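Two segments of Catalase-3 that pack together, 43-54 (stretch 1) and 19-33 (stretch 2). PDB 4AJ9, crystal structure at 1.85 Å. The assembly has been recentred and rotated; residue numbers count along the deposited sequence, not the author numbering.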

ATOM      1  N   GLU C  43     -21.484  16.098  -0.450  1.00  4.45           N
ATOM      2  CA  GLU C  43     -20.654  17.307  -0.445  1.00  4.93           C
ATOM      3  C   GLU C  43     -20.174  17.684   0.947  1.00  7.54           C
ATOM      4  O   GLU C  43     -19.499  18.711   1.140  1.00  6.85           O
ATOM      5  CB  GLU C  43     -21.377  18.495  -1.089  1.00  6.23           C
ATOM      6  CG  GLU C  43     -22.505  19.062  -0.237  1.00  6.04           C
ATOM      7  CD  GLU C  43     -23.104  20.314  -0.856  1.00  7.28           C
ATOM      8  OE1 GLU C  43     -23.833  20.190  -1.872  1.00  5.42           O
ATOM      9  OE2 GLU C  43     -22.830  21.417  -0.330  1.00  8.01           O
ATOM     10  N   ASP C  44     -20.516  16.861   1.927  1.00  4.25           N
ATOM     11  CA  ASP C  44     -19.985  17.076   3.258  1.00  6.91           C
ATOM     12  C   ASP C  44     -18.505  16.667   3.289  1.00  6.52           C
ATOM     13  O   ASP C  44     -18.159  15.543   3.681  1.00  5.59           O
ATOM     14  CB  ASP C  44     -20.783  16.315   4.316  1.00  8.24           C
ATOM     15  CG  ASP C  44     -20.405  16.735   5.712  1.00  6.15           C
ATOM     16  OD1 ASP C  44     -19.409  17.481   5.840  1.00  5.71           O
ATOM     17  OD2 ASP C  44     -21.081  16.323   6.671  1.00  4.32           O
ATOM     18  N   PHE C  45     -17.645  17.591   2.873  1.00  2.96           N
ATOM     19  CA  PHE C  45     -16.208  17.344   2.828  1.00  5.85           C
ATOM     20  C   PHE C  45     -15.641  17.152   4.236  1.00  6.72           C
ATOM     21  O   PHE C  45     -14.692  16.387   4.434  1.00  7.75           O
ATOM     22  CB  PHE C  45     -15.500  18.502   2.119  1.00  6.99           C
ATOM     23  CG  PHE C  45     -15.499  19.794   2.898  1.00 10.43           C
ATOM     24  CD1 PHE C  45     -16.612  20.631   2.886  1.00  7.64           C
ATOM     25  CD2 PHE C  45     -14.369  20.191   3.610  1.00  8.59           C
ATOM     26  CE1 PHE C  45     -16.600  21.829   3.586  1.00  6.31           C
ATOM     27  CE2 PHE C  45     -14.351  21.389   4.316  1.00  4.53           C
ATOM     28  CZ  PHE C  45     -15.465  22.207   4.304  1.00  4.06           C
ATOM     29  N   ILE C  46     -16.241  17.839   5.208  1.00  3.73           N
ATOM     30  CA  ILE C  46     -15.846  17.749   6.621  1.00  4.61           C
ATOM     31  C   ILE C  46     -16.035  16.332   7.157  1.00  3.66           C
ATOM     32  O   ILE C  46     -15.117  15.751   7.721  1.00  3.57           O
ATOM     33  CB  ILE C  46     -16.654  18.745   7.488  1.00  4.63           C
ATOM     34  CG1 ILE C  46     -16.263  20.190   7.152  1.00  5.15           C
ATOM     35  CG2 ILE C  46     -16.478  18.468   8.995  1.00  3.09           C
ATOM     36  CD1 ILE C  46     -17.148  21.212   7.843  1.00  4.97           C
ATOM     37  N   PHE C  47     -17.233  15.779   6.990  1.00  2.87           N
ATOM     38  CA  PHE C  47     -17.456  14.386   7.356  1.00  4.80           C
ATOM     39  C   PHE C  47     -16.431  13.421   6.720  1.00  3.92           C
ATOM     40  O   PHE C  47     -15.799  12.617   7.410  1.00  2.29           O
ATOM     41  CB  PHE C  47     -18.860  13.931   6.958  1.00  5.32           C
ATOM     42  CG  PHE C  47     -19.053  12.452   7.092  1.00  3.19           C
ATOM     43  CD1 PHE C  47     -19.287  11.886   8.336  1.00  5.16           C
ATOM     44  CD2 PHE C  47     -18.974  11.630   5.984  1.00  4.59           C
ATOM     45  CE1 PHE C  47     -19.428  10.519   8.470  1.00  4.68           C
ATOM     46  CE2 PHE C  47     -19.129  10.274   6.110  1.00  4.41           C
ATOM     47  CZ  PHE C  47     -19.356   9.717   7.355  1.00  4.65           C
ATOM     48  N   ARG C  48     -16.295  13.475   5.403  1.00  3.13           N
ATOM     49  CA  ARG C  48     -15.455  12.491   4.721  1.00  3.93           C
ATOM     50  C   ARG C  48     -13.984  12.596   5.092  1.00  2.33           C
ATOM     51  O   ARG C  48     -13.345  11.578   5.301  1.00  3.33           O
ATOM     52  CB  ARG C  48     -15.665  12.489   3.197  1.00  4.94           C
ATOM     53  CG  ARG C  48     -16.908  11.698   2.764  1.00  4.88           C
ATOM     54  CD  ARG C  48     -17.115  11.685   1.244  1.00  4.29           C
ATOM     55  NE  ARG C  48     -17.378  13.025   0.733  1.00  4.70           N
ATOM     56  CZ  ARG C  48     -16.445  13.846   0.265  1.00  3.67           C
ATOM     57  NH1 ARG C  48     -15.177  13.459   0.211  1.00  3.52           N
ATOM     58  NH2 ARG C  48     -16.784  15.056  -0.141  1.00  1.39           N
ATOM     59  N   GLN C  49     -13.445  13.810   5.206  1.00  5.38           N
ATOM     60  CA  GLN C  49     -12.031  13.938   5.597  1.00  5.76           C
ATOM     61  C   GLN C  49     -11.771  13.427   7.028  1.00  3.63           C
ATOM     62  O   GLN C  49     -10.717  12.847   7.316  1.00  2.54           O
ATOM     63  CB  GLN C  49     -11.494  15.372   5.395  1.00  5.42           C
ATOM     64  CG  GLN C  49     -12.196  16.474   6.203  1.00  6.57           C
ATOM     65  CD  GLN C  49     -11.592  16.722   7.587  1.00  9.01           C
ATOM     66  OE1 GLN C  49     -10.380  16.807   7.743  1.00  6.16           O
ATOM     67  NE2 GLN C  49     -12.457  16.844   8.602  1.00  3.59           N
ATOM     68  N   LYS C  50     -12.735  13.625   7.919  1.00  4.85           N
ATOM     69  CA  LYS C  50     -12.619  13.104   9.279  1.00  2.80           C
ATOM     70  C   LYS C  50     -12.704  11.566   9.305  1.00  4.12           C
ATOM     71  O   LYS C  50     -11.849  10.889   9.897  1.00  4.38           O
ATOM     72  CB  LYS C  50     -13.689  13.728  10.192  1.00  5.79           C
ATOM     73  CG  LYS C  50     -13.596  13.307  11.681  1.00  5.88           C
ATOM     74  CD  LYS C  50     -14.706  13.976  12.532  1.00  3.49           C
ATOM     75  CE  LYS C  50     -14.752  13.417  13.967  1.00  9.49           C
ATOM     76  NZ  LYS C  50     -15.767  14.096  14.835  1.00  4.60           N
ATOM     77  N   LEU C  51     -13.740  11.010   8.682  1.00  3.23           N
ATOM     78  CA  LEU C  51     -13.910   9.554   8.685  1.00  2.47           C
ATOM     79  C   LEU C  51     -12.866   8.821   7.836  1.00  3.17           C
ATOM     80  O   LEU C  51     -12.495   7.686   8.162  1.00  5.33           O
ATOM     81  CB  LEU C  51     -15.330   9.141   8.266  1.00  3.58           C
ATOM     82  CG  LEU C  51     -16.346   9.006   9.405  1.00  5.95           C
ATOM     83  CD1 LEU C  51     -16.027   7.787  10.284  1.00  7.53           C
ATOM     84  CD2 LEU C  51     -16.375  10.277  10.243  1.00  5.95           C
ATOM     85  N   GLN C  52     -12.415   9.435   6.741  1.00  2.13           N
ATOM     86  CA  GLN C  52     -11.341   8.819   5.966  1.00  2.63           C
ATOM     87  C   GLN C  52     -10.127   8.651   6.864  1.00  4.33           C
ATOM     88  O   GLN C  52      -9.499   7.584   6.876  1.00  2.86           O
ATOM     89  CB  GLN C  52     -10.958   9.613   4.707  1.00  2.64           C
ATOM     90  CG  GLN C  52      -9.880   8.893   3.893  1.00  3.13           C
ATOM     91  CD  GLN C  52      -9.500   9.628   2.626  1.00  3.99           C
ATOM     92  OE1 GLN C  52     -10.177   9.520   1.615  1.00  4.16           O
ATOM     93  NE2 GLN C  52      -8.407  10.370   2.675  1.00  6.55           N
ATOM     94  N   HIS C  53      -9.788   9.684   7.631  1.00  3.14           N
ATOM     95  CA  HIS C  53      -8.627   9.527   8.491  1.00  3.92           C
ATOM     96  C   HIS C  53      -8.840   8.418   9.509  1.00  3.21           C
ATOM     97  O   HIS C  53      -7.979   7.573   9.688  1.00  3.27           O
ATOM     98  CB  HIS C  53      -8.185  10.820   9.171  1.00  3.57           C
ATOM     99  CG  HIS C  53      -6.719  10.825   9.479  1.00  6.09           C
ATOM    100  ND1 HIS C  53      -6.191  10.205  10.593  1.00  4.11           N
ATOM    101  CD2 HIS C  53      -5.664  11.315   8.786  1.00  6.63           C
ATOM    102  CE1 HIS C  53      -4.874  10.333  10.584  1.00  7.27           C
ATOM    103  NE2 HIS C  53      -4.529  11.003   9.499  1.00  6.37           N
ATOM    104  N   PHE C  54      -9.997   8.422  10.164  1.00  4.51           N
ATOM    105  CA  PHE C  54     -10.342   7.356  11.082  1.00  1.92           C
ATOM    106  C   PHE C  54     -10.252   5.979  10.420  1.00  2.01           C
ATOM    107  O   PHE C  54      -9.614   5.069  10.958  1.00  1.65           O
ATOM    108  CB  PHE C  54     -11.745   7.546  11.651  1.00  2.32           C
ATOM    109  CG  PHE C  54     -12.183   6.391  12.504  1.00  4.47           C
ATOM    110  CD1 PHE C  54     -11.710   6.256  13.800  1.00  1.81           C
ATOM    111  CD2 PHE C  54     -13.023   5.429  12.001  1.00  2.90           C
ATOM    112  CE1 PHE C  54     -12.098   5.183  14.584  1.00  2.05           C
ATOM    113  CE2 PHE C  54     -13.403   4.342  12.767  1.00  1.98           C
ATOM    114  CZ  PHE C  54     -12.941   4.222  14.062  1.00  1.83           C
TER
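Stretch 2, residues 19-33: TTDFGGNIEEQFSLK

Stretch 2 has no regular helix or strand. It passes across the helix that spans residues 45-54 rather than running alongside it. Leu 32 lies by Asp 44 (CA to CA 5.7 Å) and Glu 28 by Ile 46 (CA to CA 6.5 Å), while the Thr 20 to Gly 23 turn reaches Phe 45, Gln 49 and His 53. The contact is made by side chains of stretch 1, which reach both backbone and side-chain atoms of the loop.

Glu 43, two residues ahead of the helix, contributes an apolar touch through its aliphatic part, CG lying 3.8 Å from Leu 32 CD2. Asp 44 is the N-cap and does two jobs with its two carboxylate oxygens. OD1 accepts from Phe 47 N at 3.0 Å and closes the first turn; OD2 accepts from Leu 32 N at 2.9 Å in a nearly straight bond. The rule is economical: one capping carboxylate can hold a helix start and a neighbouring loop at once, with a separate oxygen for each. Water 3 lies 2.9 Å from Asp 44 OD2 and 2.7 Å from Phe 30 O, close to both.

Phe 45 turns its CB toward the loop and meets the turn near the start of stretch 2: ring atom CD2 lies 3.8 Å from Phe 22 CZ, approaching the edge of the Phe 22 ring, and CE2 is 4.0 Å from Thr 20 CG2. Next, Ile 46 is among the residues most covered by the loop. Its CD1 packs 3.9 Å from Ile 26 CG2, while its CG2 reaches 3.4 Å from Glu 27 O and 3.7 Å from Glu 28 CB. Phe 47 points sideways and brushes Ser 31, CD1 to OG 3.9 Å.

Arg 48 makes no contact with the loop, but Gln 49 returns to it. Its NE2 donates back to Ile 46 O at 3.0 Å and to water 1 at 2.9 Å, while OE1 accepts from Asp 21 N at 3.2 Å, within the type I turn from Thr 20 to Gly 23. Inside that turn, Thr 20 OG1 accepts from Phe 22 N at 2.9 Å and donates to Gly 23 O at 2.7 Å.

Lys 50 leaves the backbone sideways, yet its fully extended chain carries NZ to Glu 28, where it forms a salt bridge with OE2 at 2.6 Å and a hydrogen bond to the backbone O at 3.1 Å. An extended lysine can thus grip side chain and backbone of one residue. Leu 51 and Gln 52 are out of reach. At His 53, CD2 comes 3.6 Å from Asp 21 OD2, and water 2 donates to that same OD2 and to Gln 49 O, each at 2.7 Å.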

ATOM      1  N   THR C  19      -9.952  22.073  12.991  1.00  6.01           N
ATOM      2  CA  THR C  19      -9.702  22.350  11.573  1.00  9.76           C
ATOM      3  C   THR C  19      -9.768  21.052  10.790  1.00  9.26           C
ATOM      4  O   THR C  19      -9.717  19.971  11.378  1.00  9.16           O
ATOM      5  CB  THR C  19      -8.285  22.925  11.321  1.00  6.87           C
ATOM      6  OG1 THR C  19      -7.309  21.902  11.570  1.00  4.60           O
ATOM      7  CG2 THR C  19      -7.998  24.148  12.210  1.00  5.54           C
ATOM      8  N   THR C  20      -9.866  21.160   9.467  1.00  6.02           N
ATOM      9  CA  THR C  20      -9.629  20.009   8.598  1.00  9.98           C
ATOM     10  C   THR C  20      -8.125  19.734   8.544  1.00  9.85           C
ATOM     11  O   THR C  20      -7.321  20.497   9.093  1.00  8.16           O
ATOM     12  CB  THR C  20     -10.053  20.289   7.151  1.00  8.70           C
ATOM     13  OG1 THR C  20      -9.107  21.186   6.550  1.00  8.02           O
ATOM     14  CG2 THR C  20     -11.463  20.902   7.085  1.00  9.61           C
ATOM     15  N   ASP C  21      -7.737  18.668   7.846  1.00  6.87           N
ATOM     16  CA  ASP C  21      -6.315  18.378   7.660  1.00  7.87           C
ATOM     17  C   ASP C  21      -5.654  19.298   6.628  1.00  9.20           C
ATOM     18  O   ASP C  21      -4.438  19.261   6.457  1.00  8.45           O
ATOM     19  CB  ASP C  21      -6.087  16.903   7.306  1.00  7.11           C
ATOM     20  CG  ASP C  21      -6.199  15.993   8.506  1.00  5.09           C
ATOM     21  OD1 ASP C  21      -6.036  16.481   9.644  1.00 12.43           O
ATOM     22  OD2 ASP C  21      -6.432  14.783   8.313  1.00  8.14           O
ATOM     23  N   PHE C  22      -6.448  20.126   5.948  1.00  7.17           N
ATOM     24  CA  PHE C  22      -5.876  21.088   5.007  1.00  8.14           C
ATOM     25  C   PHE C  22      -6.107  22.515   5.476  1.00  7.49           C
ATOM     26  O   PHE C  22      -5.918  23.483   4.726  1.00  6.83           O
ATOM     27  CB  PHE C  22      -6.388  20.874   3.573  1.00  7.46           C
ATOM     28  CG  PHE C  22      -7.891  20.870   3.453  1.00  3.89           C
ATOM     29  CD1 PHE C  22      -8.610  19.713   3.679  1.00  5.43           C
ATOM     30  CD2 PHE C  22      -8.579  22.032   3.114  1.00  7.08           C
ATOM     31  CE1 PHE C  22      -9.993  19.702   3.558  1.00  9.65           C
ATOM     32  CE2 PHE C  22      -9.955  22.035   2.997  1.00 12.46           C
ATOM     33  CZ  PHE C  22     -10.665  20.862   3.220  1.00  8.79           C
ATOM     34  N   GLY C  23      -6.485  22.645   6.741  1.00  7.88           N
ATOM     35  CA  GLY C  23      -6.657  23.954   7.334  1.00 10.31           C
ATOM     36  C   GLY C  23      -8.072  24.453   7.137  1.00 10.13           C
ATOM     37  O   GLY C  23      -8.859  23.895   6.357  1.00 13.04           O
ATOM     38  N   GLY C  24      -8.396  25.519   7.848  1.00  7.85           N
ATOM     39  CA  GLY C  24      -9.738  26.042   7.827  1.00  9.33           C
ATOM     40  C   GLY C  24     -10.472  25.528   9.042  1.00 13.45           C
ATOM     41  O   GLY C  24     -10.592  24.316   9.248  1.00  6.02           O
ATOM     42  N   ASN C  25     -10.933  26.461   9.866  1.00  6.65           N
ATOM     43  CA  ASN C  25     -11.741  26.127  11.033  1.00  4.50           C
ATOM     44  C   ASN C  25     -13.083  25.530  10.661  1.00  9.20           C
ATOM     45  O   ASN C  25     -13.706  25.943   9.681  1.00  9.56           O
ATOM     46  CB  ASN C  25     -11.935  27.362  11.910  1.00  6.65           C
ATOM     47  CG  ASN C  25     -10.634  27.866  12.487  1.00 10.48           C
ATOM     48  OD1 ASN C  25      -9.600  27.196  12.402  1.00  7.19           O
ATOM     49  ND2 ASN C  25     -10.676  29.041  13.103  1.00 13.99           N
ATOM     50  N   ILE C  26     -13.528  24.548  11.445  1.00  4.77           N
ATOM     51  CA  ILE C  26     -14.755  23.833  11.151  1.00  7.51           C
ATOM     52  C   ILE C  26     -15.480  23.404  12.419  1.00  6.05           C
ATOM     53  O   ILE C  26     -14.990  23.584  13.529  1.00 10.33           O
ATOM     54  CB  ILE C  26     -14.466  22.549  10.359  1.00  5.70           C
ATOM     55  CG1 ILE C  26     -13.608  21.597  11.199  1.00  8.50           C
ATOM     56  CG2 ILE C  26     -13.807  22.876   9.014  1.00  6.65           C
ATOM     57  CD1 ILE C  26     -13.332  20.256  10.545  1.00  8.61           C
ATOM     58  N   GLU C  27     -16.655  22.819  12.229  1.00  6.38           N
ATOM     59  CA  GLU C  27     -17.308  22.054  13.266  1.00  7.41           C
ATOM     60  C   GLU C  27     -17.464  20.663  12.661  1.00  9.19           C
ATOM     61  O   GLU C  27     -17.572  20.533  11.450  1.00 11.15           O
ATOM     62  CB  GLU C  27     -18.663  22.661  13.638  1.00  7.07           C
ATOM     63  CG  GLU C  27     -19.659  22.763  12.473  1.00 13.48           C
ATOM     64  CD  GLU C  27     -21.046  23.192  12.923  1.00 20.82           C
ATOM     65  OE1 GLU C  27     -21.584  22.587  13.878  1.00 21.62           O
ATOM     66  OE2 GLU C  27     -21.604  24.138  12.323  1.00 22.02           O
ATOM     67  N   GLU C  28     -17.449  19.623  13.480  1.00  8.15           N
ATOM     68  CA  GLU C  28     -17.529  18.270  12.925  1.00  4.14           C
ATOM     69  C   GLU C  28     -18.260  17.315  13.861  1.00  7.13           C
ATOM     70  O   GLU C  28     -17.865  16.161  14.020  1.00  9.22           O
ATOM     71  CB  GLU C  28     -16.140  17.742  12.558  1.00  5.06           C
ATOM     72  CG  GLU C  28     -15.041  18.159  13.527  1.00  7.64           C
ATOM     73  CD  GLU C  28     -15.134  17.438  14.865  1.00  8.66           C
ATOM     74  OE1 GLU C  28     -15.847  17.939  15.762  1.00  9.72           O
ATOM     75  OE2 GLU C  28     -14.468  16.387  15.032  1.00  6.65           O
ATOM     76  N   GLN C  29     -19.344  17.809  14.456  1.00  6.08           N
ATOM     77  CA  GLN C  29     -20.217  16.995  15.300  1.00  6.99           C
ATOM     78  C   GLN C  29     -21.564  16.694  14.629  1.00  5.01           C
ATOM     79  O   GLN C  29     -22.360  15.920  15.166  1.00  7.02           O
ATOM     80  CB  GLN C  29     -20.446  17.684  16.651  1.00  5.49           C
ATOM     81  CG  GLN C  29     -19.188  17.690  17.512  1.00 10.93           C
ATOM     82  CD  GLN C  29     -18.711  16.283  17.805  1.00 12.21           C
ATOM     83  OE1 GLN C  29     -19.476  15.440  18.289  1.00  8.32           O
ATOM     84  NE2 GLN C  29     -17.451  16.010  17.493  1.00  6.79           N
ATOM     85  N   PHE C  30     -21.812  17.293  13.464  1.00  4.96           N
ATOM     86  CA  PHE C  30     -23.051  17.051  12.718  1.00  7.03           C
ATOM     87  C   PHE C  30     -22.787  16.830  11.236  1.00  5.58           C
ATOM     88  O   PHE C  30     -22.119  17.637  10.600  1.00  6.35           O
ATOM     89  CB  PHE C  30     -24.020  18.232  12.854  1.00  6.32           C
ATOM     90  CG  PHE C  30     -24.460  18.502  14.266  1.00  7.06           C
ATOM     91  CD1 PHE C  30     -23.735  19.357  15.076  1.00  7.02           C
ATOM     92  CD2 PHE C  30     -25.596  17.903  14.773  1.00  9.97           C
ATOM     93  CE1 PHE C  30     -24.143  19.604  16.383  1.00 10.86           C
ATOM     94  CE2 PHE C  30     -26.011  18.145  16.073  1.00 11.86           C
ATOM     95  CZ  PHE C  30     -25.283  18.995  16.877  1.00 10.15           C
ATOM     96  N   SER C  31     -23.324  15.741  10.693  1.00  5.19           N
ATOM     97  CA  SER C  31     -23.276  15.519   9.255  1.00  5.43           C
ATOM     98  C   SER C  31     -24.198  16.504   8.551  1.00  6.31           C
ATOM     99  O   SER C  31     -25.270  16.824   9.066  1.00  8.15           O
ATOM    100  CB  SER C  31     -23.722  14.099   8.910  1.00  9.09           C
ATOM    101  OG  SER C  31     -22.791  13.140   9.376  1.00  6.81           O
ATOM    102  N   LEU C  32     -23.782  16.959   7.368  1.00  3.55           N
ATOM    103  CA  LEU C  32     -24.597  17.840   6.542  1.00  3.29           C
ATOM    104  C   LEU C  32     -25.747  17.069   5.906  1.00  8.91           C
ATOM    105  O   LEU C  32     -25.516  16.070   5.240  1.00  4.13           O
ATOM    106  CB  LEU C  32     -23.725  18.464   5.448  1.00  6.72           C
ATOM    107  CG  LEU C  32     -24.461  19.379   4.465  1.00  6.67           C
ATOM    108  CD1 LEU C  32     -25.031  20.591   5.204  1.00  5.92           C
ATOM    109  CD2 LEU C  32     -23.497  19.822   3.361  1.00  4.01           C
ATOM    110  N   LYS C  33     -26.979  17.546   6.087  1.00  5.07           N
ATOM    111  CA  LYS C  33     -28.160  16.784   5.686  1.00  5.90           C
ATOM    112  C   LYS C  33     -29.075  17.566   4.749  1.00  9.08           C
ATOM    113  O   LYS C  33     -29.142  18.795   4.806  1.00  8.53           O
ATOM    114  CB  LYS C  33     -28.947  16.345   6.932  1.00  5.96           C
ATOM    115  CG  LYS C  33     -28.112  15.568   7.938  1.00  8.90           C
ATOM    116  CD  LYS C  33     -28.898  15.251   9.221  1.00 10.23           C
ATOM    117  CE  LYS C  33     -28.011  14.568  10.272  1.00  6.54           C
ATOM    118  NZ  LYS C  33     -26.958  15.463  10.842  1.00  9.56           N
TER
HETATM  119  O   HOH W   1     -11.601  17.194  11.398  1.00 13.24           O
HETATM  120  O   HOH W   2      -8.127  13.452   6.674  1.00 11.20           O
HETATM  121  O   HOH W   3     -20.109  18.024   8.846  1.00  3.71           O